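Long-range contact in hypothetical protein (Bacteroides eggerthii, PDB 4JGL), which is of unknown function but adopts a streptavidin-like fold extended by two extra alpha helices and binds calcium ions in the crystal: residues Glu121-Tyr125 with Tyr136-Gly140. Sequence-based numbering, arbitrary orientation.
With CA (calcium ion), chain C; CA (calcium ion), chain D.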
ATOM      1  N   GLU A 121       3.612 -19.122   6.493  1.00 12.71           N
ATOM      2  CA  GLU A 121       4.794 -18.304   6.761  0.50 13.00           C
ATOM      3  C   GLU A 121       5.163 -17.412   5.571  1.00 13.24           C
ATOM      4  O   GLU A 121       6.038 -16.563   5.683  1.00 15.30           O
ATOM      5  CB  GLU A 121       6.005 -19.143   7.247  0.50 15.93           C
ATOM      6  CG  GLU A 121       6.781 -19.932   6.192  0.50 18.39           C
ATOM      7  CD  GLU A 121       8.062 -20.609   6.745  0.50 17.40           C
ATOM      8  OE1 GLU A 121       8.293 -20.515   7.957  0.50 20.25           O
ATOM      9  OE2 GLU A 121       8.827 -21.236   5.981  0.50 14.49           O
ATOM     10  N   ASN A 122       4.490 -17.598   4.442  1.00 13.04           N
ATOM     11  CA  ASN A 122       4.782 -16.832   3.221  1.00 14.24           C
ATOM     12  C   ASN A 122       3.903 -15.586   3.040  1.00 11.35           C
ATOM     13  O   ASN A 122       3.991 -14.901   2.026  1.00 12.59           O
ATOM     14  CB  ASN A 122       4.631 -17.746   1.967  1.00 17.01           C
ATOM     15  CG  ASN A 122       5.699 -18.795   1.856  1.00 24.89           C
ATOM     16  OD1 ASN A 122       6.785 -18.650   2.384  1.00 26.04           O
ATOM     17  ND2 ASN A 122       5.397 -19.854   1.114  1.00 36.68           N
ATOM     18  N   SER A 123       3.056 -15.308   4.025  1.00 10.23           N
ATOM     19  CA  SER A 123       2.245 -14.114   4.046  1.00 10.39           C
ATOM     20  C   SER A 123       2.170 -13.628   5.487  1.00 10.14           C
ATOM     21  O   SER A 123       2.219 -14.414   6.446  1.00 10.35           O
ATOM     22  CB  SER A 123       0.847 -14.381   3.514  1.00 11.26           C
ATOM     23  OG  SER A 123       0.159 -15.297   4.345  1.00 12.48           O
ATOM     24  N   ALA A 124       2.029 -12.323   5.638  1.00  9.78           N
ATOM     25  CA  ALA A 124       1.873 -11.681   6.945  1.00  9.50           C
ATOM     26  C   ALA A 124       0.405 -11.422   7.301  1.00  9.57           C
ATOM     27  O   ALA A 124      -0.008 -11.642   8.448  1.00 11.16           O
ATOM     28  CB  ALA A 124       2.655 -10.368   6.961  1.00 10.51           C
ATOM     29  N   TYR A 125      -0.386 -11.015   6.308  1.00  9.54           N
ATOM     30  CA  TYR A 125      -1.803 -10.695   6.525  1.00  8.82           C
ATOM     31  C   TYR A 125      -2.604 -11.036   5.281  1.00  8.85           C
ATOM     32  O   TYR A 125      -2.049 -11.152   4.181  1.00  9.70           O
ATOM     33  CB  TYR A 125      -2.032  -9.208   6.848  1.00 10.21           C
ATOM     34  CG  TYR A 125      -1.317  -8.688   8.043  1.00 10.36           C
ATOM     35  CD1 TYR A 125      -0.010  -8.262   7.972  1.00 10.59           C
ATOM     36  CD2 TYR A 125      -1.948  -8.624   9.273  1.00 10.61           C
ATOM     37  CE1 TYR A 125       0.664  -7.780   9.106  1.00 12.17           C
ATOM     38  CE2 TYR A 125      -1.293  -8.172  10.395  1.00 12.46           C
ATOM     39  CZ  TYR A 125       0.010  -7.759  10.316  1.00 12.60           C
ATOM     40  OH  TYR A 125       0.677  -7.304  11.434  1.00 15.54           O
ATOM     41  N   TYR A 136      -6.757  -9.317  -1.148  1.00  9.95           N
ATOM     42  CA  TYR A 136      -5.388  -8.855  -1.103  1.00  9.64           C
ATOM     43  C   TYR A 136      -4.675  -9.470   0.093  1.00  9.45           C
ATOM     44  O   TYR A 136      -5.218  -9.546   1.191  1.00 11.47           O
ATOM     45  CB  TYR A 136      -5.334  -7.333  -0.987  1.00  9.88           C
ATOM     46  CG  TYR A 136      -5.522  -6.625  -2.297  1.00 10.88           C
ATOM     47  CD1 TYR A 136      -4.500  -6.575  -3.234  1.00 11.42           C
ATOM     48  CD2 TYR A 136      -6.712  -5.991  -2.606  1.00 13.32           C
ATOM     49  CE1 TYR A 136      -4.659  -5.936  -4.467  1.00 13.57           C
ATOM     50  CE2 TYR A 136      -6.875  -5.336  -3.820  1.00 15.56           C
ATOM     51  CZ  TYR A 136      -5.850  -5.315  -4.747  1.00 15.82           C
ATOM     52  OH  TYR A 136      -6.054  -4.686  -5.965  1.00 20.18           O
ATOM     53  N   TYR A 137      -3.439  -9.878  -0.126  1.00  9.11           N
ATOM     54  CA  TYR A 137      -2.545 -10.306   0.923  1.00  9.07           C
ATOM     55  C   TYR A 137      -1.472  -9.262   1.151  1.00  9.24           C
ATOM     56  O   TYR A 137      -1.185  -8.444   0.272  1.00 10.92           O
ATOM     57  CB  TYR A 137      -1.877 -11.624   0.536  1.00 10.24           C
ATOM     58  CG  TYR A 137      -2.821 -12.813   0.536  1.00  9.89           C
ATOM     59  CD1 TYR A 137      -3.812 -12.960  -0.432  1.00 10.14           C
ATOM     60  CD2 TYR A 137      -2.721 -13.800   1.499  1.00 10.44           C
ATOM     61  CE1 TYR A 137      -4.644 -14.068  -0.446  1.00 10.70           C
ATOM     62  CE2 TYR A 137      -3.550 -14.905   1.483  1.00 11.52           C
ATOM     63  CZ  TYR A 137      -4.496 -15.035   0.500  1.00 11.03           C
ATOM     64  OH  TYR A 137      -5.318 -16.153   0.534  1.00 13.52           O
ATOM     65  N   LEU A 138      -0.871  -9.307   2.340  1.00  8.78           N
ATOM     66  CA  LEU A 138       0.357  -8.559   2.626  1.00  8.71           C
ATOM     67  C   LEU A 138       1.433  -9.606   2.842  1.00  8.62           C
ATOM     68  O   LEU A 138       1.410 -10.358   3.811  1.00  9.84           O
ATOM     69  CB  LEU A 138       0.221  -7.689   3.879  1.00  9.19           C
ATOM     70  CG  LEU A 138      -0.833  -6.598   3.873  1.00 10.84           C
ATOM     71  CD1 LEU A 138      -0.827  -5.819   5.171  1.00 12.27           C
ATOM     72  CD2 LEU A 138      -0.648  -5.661   2.729  1.00 14.79           C
ATOM     73  N   CYS A 139       2.422  -9.639   1.949  1.00  8.84           N
ATOM     74  CA  CYS A 139       3.580 -10.516   2.032  1.00  8.74           C
ATOM     75  C   CYS A 139       4.801  -9.668   2.296  1.00  9.36           C
ATOM     76  O   CYS A 139       5.155  -8.818   1.472  1.00  9.04           O
ATOM     77  CB  CYS A 139       3.742 -11.307   0.733  1.00 10.03           C
ATOM     78  SG  CYS A 139       2.295 -12.285   0.267  1.00 11.87           S
ATOM     79  N   GLY A 140       5.431  -9.844   3.450  1.00  9.72           N
ATOM     80  CA  GLY A 140       6.591  -9.014   3.772  1.00  9.63           C
ATOM     81  C   GLY A 140       7.654  -9.114   2.700  1.00 11.08           C
ATOM     82  O   GLY A 140       7.970 -10.207   2.230  1.00 11.08           O
TER
HETATM   83 CA    CA C 201      11.079 -21.878   6.351  0.75 17.11          CA
HETATM   84 CA    CA D 202       1.610 -15.701   8.300  1.00 11.62          CA
HETATM   85  O   HOH W   1      10.605 -21.476   8.714  1.00 19.01           O
HETATM   86  O   HOH W   2       0.829 -14.106   9.854  1.00 14.05           O
HETATM   87  O   HOH W   3      10.808 -21.813   3.995  1.00 26.66           O
HETATM   88  O   HOH W   4      10.375 -24.024   6.546  1.00 33.01           O
HETATM   89  O   HOH W   5       2.488 -17.042  10.070  1.00 16.02           O
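One carbonyl oxygen, L138 O, accepts hydrogen bonds from two successive backbone amides: A124 N at 2.8 Å (N-H...O angle 153°) and Y125 N at 3.1 Å (159°). Two residues thus stand opposite one, which is the signature of a classic beta bulge, and the helix-like psi of A124 (-39°) supplies the kink. The return bond, from L138 N to Y125 O at 2.9 Å and 170°, makes Y125 and L138 an antiparallel hydrogen-bonded pair, with CA atoms 4.9 Å apart; the same Y125 O also receives a CA-H...O contact from Y137 CA at 3.4 Å. The side chains of Y125 and L138 share a face of the sheet, where Y125 CD1 and L138 CD1 touch at 3.8 Å and both residues pack on F114 of strand 112-116. Beside the bulge, S123 CB lies 4.1 Å from both Y137 CD2 and C139 SG; the hydroxyl of Y137 is hydrogen-bonded to A31 and F34. Just ahead of the kink, S123 O binds a calcium ion at 2.3 Å, a site to which T117 OG1 and C120 O also contribute, while A124 O takes a 3.0 Å hydrogen bond from a water that the ion holds at 2.4 Å. The calcium-binding loop 117-124 therefore runs through a classic bulge into strand 125-127, which joins strand 135-140 in the antiparallel, up-and-down beta barrel of a streptavidin-like fold.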